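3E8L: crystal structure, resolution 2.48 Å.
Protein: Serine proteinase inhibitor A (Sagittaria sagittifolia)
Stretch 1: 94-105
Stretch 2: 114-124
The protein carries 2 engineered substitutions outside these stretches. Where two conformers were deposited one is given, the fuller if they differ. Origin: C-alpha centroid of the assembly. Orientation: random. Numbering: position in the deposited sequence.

Stretch 1, residues 94-105: PLICDTAWSIGK
Stretch 2, residues 114-124: FQPITAGDYFY

The two stretches pair through their backbones as a short antiparallel ladder and a separate single bridge, with apolar side chains packed beside them, burying 855 Å² in all. The strands around Ser102 and Thr118 run antiparallel, their N-to-C directions 145° apart, pairing Trp101 with Ala119, Ser102 with Thr118 and Ile103 with Ile117 (CA-CA 4.1, 5.2 and 4.8 Å). Ser102 N donates to Thr118 O (2.8 Å) and Thr118 N to Ser102 O (2.7 Å); Gly120 N to Ala100 O (2.8 Å) and Gly104 N to Pro116 O (2.7 Å) extend the pattern. Trp101 (chi1 m, chi2 23°) shares a face with Ile117 (m, m) and Ala119, its CE3 3.8 Å from Ile117 CG2 and its CD1 4.0 Å from Ala119 CB. Ser102 and Thr118, both p, occupy the other face. A CB on Gly104 would clash with Pro116 O; Gly120's backbone (phi/psi 96/145) itself calls for glycine.

The register shifts by one. After a type I turn, Pro94 to Cys97, Cys97 bridges Tyr122 (CA-CA 4.6 Å), flanked by Phe123 N to Ile96 O (2.7 Å) and Asp98 N to Asp121 O (3.0 Å). Asp98 (p) accepts a weak bond at OD1 from Asp121 N (3.1 Å). Buried Ile96, its side chain extended (t, t), places CD1 3.8 Å from Tyr122 CD1 and 4.0 Å from Tyr124 CE2.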

ATOM      1  N   PRO A  94      15.032   9.645  -3.983  1.00 22.35           N
ATOM      2  CA  PRO A  94      14.697  10.330  -5.239  1.00 21.59           C
ATOM      3  C   PRO A  94      13.189  10.240  -5.473  1.00 20.83           C
ATOM      4  O   PRO A  94      12.596   9.205  -5.149  1.00 20.33           O
ATOM      5  CB  PRO A  94      15.455   9.525  -6.292  1.00 21.64           C
ATOM      6  CG  PRO A  94      15.594   8.155  -5.703  1.00 22.53           C
ATOM      7  CD  PRO A  94      15.731   8.366  -4.220  1.00 22.88           C
ATOM      8  N   LEU A  95      12.567  11.293  -6.017  1.00 19.98           N
ATOM      9  CA  LEU A  95      11.088  11.385  -5.954  1.00 19.33           C
ATOM     10  C   LEU A  95      10.329  10.350  -6.793  1.00 19.52           C
ATOM     11  O   LEU A  95       9.140  10.148  -6.589  1.00 19.63           O
ATOM     12  CB  LEU A  95      10.558  12.811  -6.143  1.00 18.37           C
ATOM     13  CG  LEU A  95      11.037  13.851  -5.115  1.00 18.73           C
ATOM     14  CD1 LEU A  95      10.328  15.175  -5.321  1.00 15.99           C
ATOM     15  CD2 LEU A  95      10.877  13.362  -3.662  1.00 17.80           C
ATOM     16  N   ILE A  96      11.018   9.666  -7.704  1.00 19.64           N
ATOM     17  CA  ILE A  96      10.408   8.538  -8.385  1.00 20.08           C
ATOM     18  C   ILE A  96      10.168   7.323  -7.425  1.00 21.27           C
ATOM     19  O   ILE A  96       9.378   6.416  -7.728  1.00 21.82           O
ATOM     20  CB  ILE A  96      11.192   8.178  -9.677  1.00 19.71           C
ATOM     21  CG1 ILE A  96      10.295   7.420 -10.680  1.00 18.81           C
ATOM     22  CG2 ILE A  96      12.508   7.457  -9.334  1.00 19.93           C
ATOM     23  CD1 ILE A  96      11.015   6.807 -11.895  1.00 13.74           C
ATOM     24  N   CYS A  97      10.769   7.337  -6.255  1.00 21.88           N
ATOM     25  CA  CYS A  97      10.620   6.225  -5.344  1.00 22.41           C
ATOM     26  C   CYS A  97       9.781   6.536  -4.104  1.00 23.02           C
ATOM     27  O   CYS A  97       9.922   7.588  -3.530  1.00 23.25           O
ATOM     28  CB  CYS A  97      12.016   5.739  -4.920  1.00 22.59           C
ATOM     29  SG  CYS A  97      13.042   5.043  -6.218  1.00 24.11           S
ATOM     30  N   ASP A  98       8.914   5.611  -3.696  1.00 23.57           N
ATOM     31  CA  ASP A  98       8.298   5.667  -2.389  1.00 24.87           C
ATOM     32  C   ASP A  98       9.104   4.792  -1.435  1.00 24.87           C
ATOM     33  O   ASP A  98      10.155   4.276  -1.791  1.00 24.89           O
ATOM     34  CB  ASP A  98       6.816   5.278  -2.422  1.00 25.59           C
ATOM     35  CG  ASP A  98       6.584   3.862  -2.899  1.00 28.83           C
ATOM     36  OD1 ASP A  98       7.262   2.942  -2.410  1.00 30.02           O
ATOM     37  OD2 ASP A  98       5.702   3.666  -3.754  1.00 31.61           O
ATOM     38  N   THR A  99       8.609   4.646  -0.220  1.00 25.30           N
ATOM     39  CA  THR A  99       9.315   3.979   0.854  1.00 25.74           C
ATOM     40  C   THR A  99       8.357   3.042   1.627  1.00 26.42           C
ATOM     41  O   THR A  99       8.651   2.629   2.757  1.00 26.96           O
ATOM     42  CB  THR A  99       9.955   5.019   1.840  1.00 25.36           C
ATOM     43  OG1 THR A  99       8.917   5.795   2.445  1.00 26.19           O
ATOM     44  CG2 THR A  99      10.922   5.949   1.137  1.00 24.10           C
ATOM     45  N   ALA A 100       7.209   2.722   1.032  1.00 26.81           N
ATOM     46  CA  ALA A 100       6.227   1.865   1.701  1.00 27.16           C
ATOM     47  C   ALA A 100       6.742   0.420   1.763  1.00 27.41           C
ATOM     48  O   ALA A 100       7.456  -0.033   0.863  1.00 27.91           O
ATOM     49  CB  ALA A 100       4.891   1.943   0.997  1.00 26.58           C
ATOM     50  N   TRP A 101       6.400  -0.287   2.827  1.00 27.11           N
ATOM     51  CA  TRP A 101       6.803  -1.671   2.990  1.00 27.37           C
ATOM     52  C   TRP A 101       5.942  -2.557   2.137  1.00 28.00           C
ATOM     53  O   TRP A 101       4.778  -2.235   1.895  1.00 28.15           O
ATOM     54  CB  TRP A 101       6.594  -2.118   4.436  1.00 26.68           C
ATOM     55  CG  TRP A 101       7.534  -1.574   5.424  1.00 26.02           C
ATOM     56  CD1 TRP A 101       8.282  -0.433   5.320  1.00 26.98           C
ATOM     57  CD2 TRP A 101       7.813  -2.122   6.722  1.00 25.33           C
ATOM     58  NE1 TRP A 101       9.036  -0.256   6.467  1.00 27.05           N
ATOM     59  CE2 TRP A 101       8.753  -1.277   7.342  1.00 25.22           C
ATOM     60  CE3 TRP A 101       7.375  -3.252   7.408  1.00 24.75           C
ATOM     61  CZ2 TRP A 101       9.252  -1.530   8.611  1.00 24.33           C
ATOM     62  CZ3 TRP A 101       7.866  -3.490   8.671  1.00 24.25           C
ATOM     63  CH2 TRP A 101       8.796  -2.643   9.256  1.00 24.08           C
ATOM     64  N   SER A 102       6.485  -3.697   1.699  1.00 29.04           N
ATOM     65  CA  SER A 102       5.598  -4.762   1.203  1.00 29.78           C
ATOM     66  C   SER A 102       6.138  -6.183   1.239  1.00 30.19           C
ATOM     67  O   SER A 102       7.333  -6.400   1.439  1.00 31.27           O
ATOM     68  CB  SER A 102       5.012  -4.422  -0.178  1.00 29.65           C
ATOM     69  OG  SER A 102       6.009  -4.281  -1.127  1.00 29.53           O
ATOM     70  N   ILE A 103       5.228  -7.141   1.081  1.00 30.21           N
ATOM     71  CA  ILE A 103       5.572  -8.536   0.994  1.00 30.33           C
ATOM     72  C   ILE A 103       6.239  -8.782  -0.342  1.00 30.47           C
ATOM     73  O   ILE A 103       5.672  -8.546  -1.397  1.00 30.78           O
ATOM     74  CB  ILE A 103       4.342  -9.427   1.087  1.00 30.22           C
ATOM     75  CG1 ILE A 103       3.474  -9.000   2.260  1.00 30.42           C
ATOM     76  CG2 ILE A 103       4.769 -10.882   1.259  1.00 30.67           C
ATOM     77  CD1 ILE A 103       2.091  -9.527   2.182  1.00 31.13           C
ATOM     78  N   GLY A 104       7.457  -9.260  -0.295  1.00 30.94           N
ATOM     79  CA  GLY A 104       8.192  -9.482  -1.515  1.00 31.78           C
ATOM     80  C   GLY A 104       8.033 -10.892  -2.031  1.00 32.04           C
ATOM     81  O   GLY A 104       7.727 -11.822  -1.271  1.00 32.27           O
ATOM     82  N   LYS A 105       8.241 -11.019  -3.338  0.50 32.14           N
ATOM     83  CA  LYS A 105       8.376 -12.284  -4.044  0.50 32.14           C
ATOM     84  C   LYS A 105       9.391 -13.145  -3.284  0.50 31.96           C
ATOM     85  O   LYS A 105      10.411 -12.630  -2.819  0.50 31.73           O
ATOM     86  CB  LYS A 105       8.888 -11.961  -5.453  0.50 32.10           C
ATOM     87  CG  LYS A 105       9.253 -13.129  -6.335  0.50 32.44           C
ATOM     88  CD  LYS A 105       9.463 -12.635  -7.773  0.50 32.84           C
ATOM     89  CE  LYS A 105       9.387 -13.774  -8.769  0.50 32.87           C
ATOM     90  NZ  LYS A 105       9.124 -13.249 -10.136  0.50 33.43           N
ATOM     91  N   PHE A 114      13.014 -17.406   1.207  1.00 27.14           N
ATOM     92  CA  PHE A 114      11.948 -16.722   1.908  1.00 27.29           C
ATOM     93  C   PHE A 114      11.285 -15.646   1.054  1.00 27.49           C
ATOM     94  O   PHE A 114      11.791 -15.269  -0.003  1.00 26.95           O
ATOM     95  CB  PHE A 114      12.470 -16.124   3.219  1.00 27.57           C
ATOM     96  CG  PHE A 114      13.446 -14.970   3.047  1.00 28.80           C
ATOM     97  CD1 PHE A 114      13.290 -13.804   3.803  1.00 28.76           C
ATOM     98  CD2 PHE A 114      14.523 -15.050   2.159  1.00 29.58           C
ATOM     99  CE1 PHE A 114      14.180 -12.744   3.682  1.00 27.33           C
ATOM    100  CE2 PHE A 114      15.418 -13.993   2.024  1.00 29.88           C
ATOM    101  CZ  PHE A 114      15.243 -12.831   2.797  1.00 29.24           C
ATOM    102  N   GLN A 115      10.131 -15.186   1.529  1.00 27.89           N
ATOM    103  CA  GLN A 115       9.517 -13.970   1.038  1.00 28.17           C
ATOM    104  C   GLN A 115       9.955 -12.823   1.944  1.00 27.99           C
ATOM    105  O   GLN A 115       9.489 -12.725   3.075  1.00 27.92           O
ATOM    106  CB  GLN A 115       7.997 -14.089   1.055  1.00 28.00           C
ATOM    107  CG  GLN A 115       7.440 -15.174   0.182  1.00 28.47           C
ATOM    108  CD  GLN A 115       5.939 -15.191   0.236  1.00 30.05           C
ATOM    109  OE1 GLN A 115       5.344 -16.001   0.954  1.00 30.87           O
ATOM    110  NE2 GLN A 115       5.309 -14.247  -0.468  1.00 27.98           N
ATOM    111  N   PRO A 116      10.864 -11.951   1.461  1.00 27.91           N
ATOM    112  CA  PRO A 116      11.272 -10.864   2.356  1.00 27.39           C
ATOM    113  C   PRO A 116      10.205  -9.792   2.463  1.00 27.22           C
ATOM    114  O   PRO A 116       9.323  -9.719   1.610  1.00 27.39           O
ATOM    115  CB  PRO A 116      12.510 -10.284   1.665  1.00 27.08           C
ATOM    116  CG  PRO A 116      12.391 -10.690   0.250  1.00 27.53           C
ATOM    117  CD  PRO A 116      11.691 -12.002   0.242  1.00 27.73           C
ATOM    118  N   ILE A 117      10.267  -8.989   3.521  0.50 26.98           N
ATOM    119  CA  ILE A 117       9.546  -7.734   3.549  0.50 26.68           C
ATOM    120  C   ILE A 117      10.503  -6.752   2.887  0.50 26.99           C
ATOM    121  O   ILE A 117      11.689  -6.696   3.244  0.50 27.10           O
ATOM    122  CB  ILE A 117       9.237  -7.257   4.989  0.50 26.61           C
ATOM    123  CG1 ILE A 117       8.531  -8.356   5.787  0.50 25.63           C
ATOM    124  CG2 ILE A 117       8.390  -6.002   4.956  0.50 26.19           C
ATOM    125  CD1 ILE A 117       7.358  -8.986   5.062  0.50 21.75           C
ATOM    126  N   THR A 118      10.008  -6.016   1.896  1.00 26.65           N
ATOM    127  CA  THR A 118      10.828  -5.027   1.212  1.00 26.92           C
ATOM    128  C   THR A 118      10.282  -3.644   1.549  1.00 27.06           C
ATOM    129  O   THR A 118       9.239  -3.533   2.208  1.00 27.99           O
ATOM    130  CB  THR A 118      10.908  -5.273  -0.330  1.00 26.46           C
ATOM    131  OG1 THR A 118       9.604  -5.154  -0.913  1.00 27.25           O
ATOM    132  CG2 THR A 118      11.464  -6.649  -0.621  1.00 25.43           C
ATOM    133  N   ALA A 119      10.988  -2.600   1.128  1.00 26.29           N
ATOM    134  CA  ALA A 119      10.507  -1.254   1.308  1.00 26.20           C
ATOM    135  C   ALA A 119      10.895  -0.444   0.111  1.00 26.43           C
ATOM    136  O   ALA A 119      12.066  -0.421  -0.288  1.00 27.09           O
ATOM    137  CB  ALA A 119      11.107  -0.636   2.559  1.00 26.73           C
ATOM    138  N   GLY A 120       9.920   0.247  -0.457  1.00 25.93           N
ATOM    139  CA  GLY A 120      10.185   1.160  -1.547  1.00 25.44           C
ATOM    140  C   GLY A 120       9.939   0.520  -2.892  1.00 25.38           C
ATOM    141  O   GLY A 120      10.183  -0.670  -3.073  1.00 25.80           O
ATOM    142  N   ASP A 121       9.454   1.317  -3.831  1.00 25.18           N
ATOM    143  CA  ASP A 121       9.283   0.890  -5.225  1.00 25.55           C
ATOM    144  C   ASP A 121       8.982   2.153  -6.017  1.00 25.05           C
ATOM    145  O   ASP A 121       8.749   3.217  -5.432  1.00 25.45           O
ATOM    146  CB  ASP A 121       8.121  -0.113  -5.348  1.00 25.18           C
ATOM    147  CG  ASP A 121       8.318  -1.135  -6.467  1.00 26.14           C
ATOM    148  OD1 ASP A 121       9.172  -0.954  -7.355  1.00 24.56           O
ATOM    149  OD2 ASP A 121       7.577  -2.139  -6.458  1.00 28.13           O
ATOM    150  N   TYR A 122       9.014   2.055  -7.337  1.00 24.51           N
ATOM    151  CA  TYR A 122       8.613   3.166  -8.181  1.00 23.55           C
ATOM    152  C   TYR A 122       7.233   3.639  -7.732  1.00 23.61           C
ATOM    153  O   TYR A 122       6.301   2.833  -7.647  1.00 23.93           O
ATOM    154  CB  TYR A 122       8.570   2.689  -9.620  1.00 22.97           C
ATOM    155  CG  TYR A 122       9.926   2.353 -10.193  1.00 23.19           C
ATOM    156  CD1 TYR A 122      10.901   3.350 -10.353  1.00 23.29           C
ATOM    157  CD2 TYR A 122      10.238   1.056 -10.599  1.00 22.72           C
ATOM    158  CE1 TYR A 122      12.137   3.069 -10.888  1.00 22.48           C
ATOM    159  CE2 TYR A 122      11.494   0.757 -11.149  1.00 22.43           C
ATOM    160  CZ  TYR A 122      12.435   1.774 -11.279  1.00 23.15           C
ATOM    161  OH  TYR A 122      13.676   1.531 -11.810  1.00 24.02           O
ATOM    162  N   PHE A 123       7.089   4.928  -7.423  1.00 23.41           N
ATOM    163  CA  PHE A 123       5.840   5.417  -6.814  1.00 23.34           C
ATOM    164  C   PHE A 123       4.598   5.013  -7.606  1.00 24.08           C
ATOM    165  O   PHE A 123       3.547   4.767  -7.012  1.00 24.09           O
ATOM    166  CB  PHE A 123       5.845   6.933  -6.647  1.00 22.69           C
ATOM    167  CG  PHE A 123       5.638   7.681  -7.937  1.00 21.37           C
ATOM    168  CD1 PHE A 123       6.691   7.848  -8.838  1.00 18.98           C
ATOM    169  CD2 PHE A 123       4.388   8.203  -8.260  1.00 19.13           C
ATOM    170  CE1 PHE A 123       6.496   8.534 -10.034  1.00 20.48           C
ATOM    171  CE2 PHE A 123       4.186   8.889  -9.459  1.00 17.58           C
ATOM    172  CZ  PHE A 123       5.233   9.050 -10.346  1.00 17.90           C
ATOM    173  N   TYR A 124       4.734   4.956  -8.936  1.00 24.53           N
ATOM    174  CA  TYR A 124       3.593   4.802  -9.849  1.00 24.94           C
ATOM    175  C   TYR A 124       3.004   3.388  -9.871  1.00 25.96           C
ATOM    176  O   TYR A 124       1.905   3.186 -10.394  1.00 26.46           O
ATOM    177  CB  TYR A 124       3.965   5.241 -11.272  1.00 24.30           C
ATOM    178  CG  TYR A 124       5.238   4.594 -11.797  1.00 23.68           C
ATOM    179  CD1 TYR A 124       5.234   3.281 -12.252  1.00 22.06           C
ATOM    180  CD2 TYR A 124       6.445   5.299 -11.835  1.00 23.12           C
ATOM    181  CE1 TYR A 124       6.378   2.676 -12.718  1.00 21.51           C
ATOM    182  CE2 TYR A 124       7.619   4.695 -12.310  1.00 21.90           C
ATOM    183  CZ  TYR A 124       7.571   3.381 -12.760  1.00 21.24           C
ATOM    184  OH  TYR A 124       8.699   2.750 -13.232  1.00 16.86           O
TER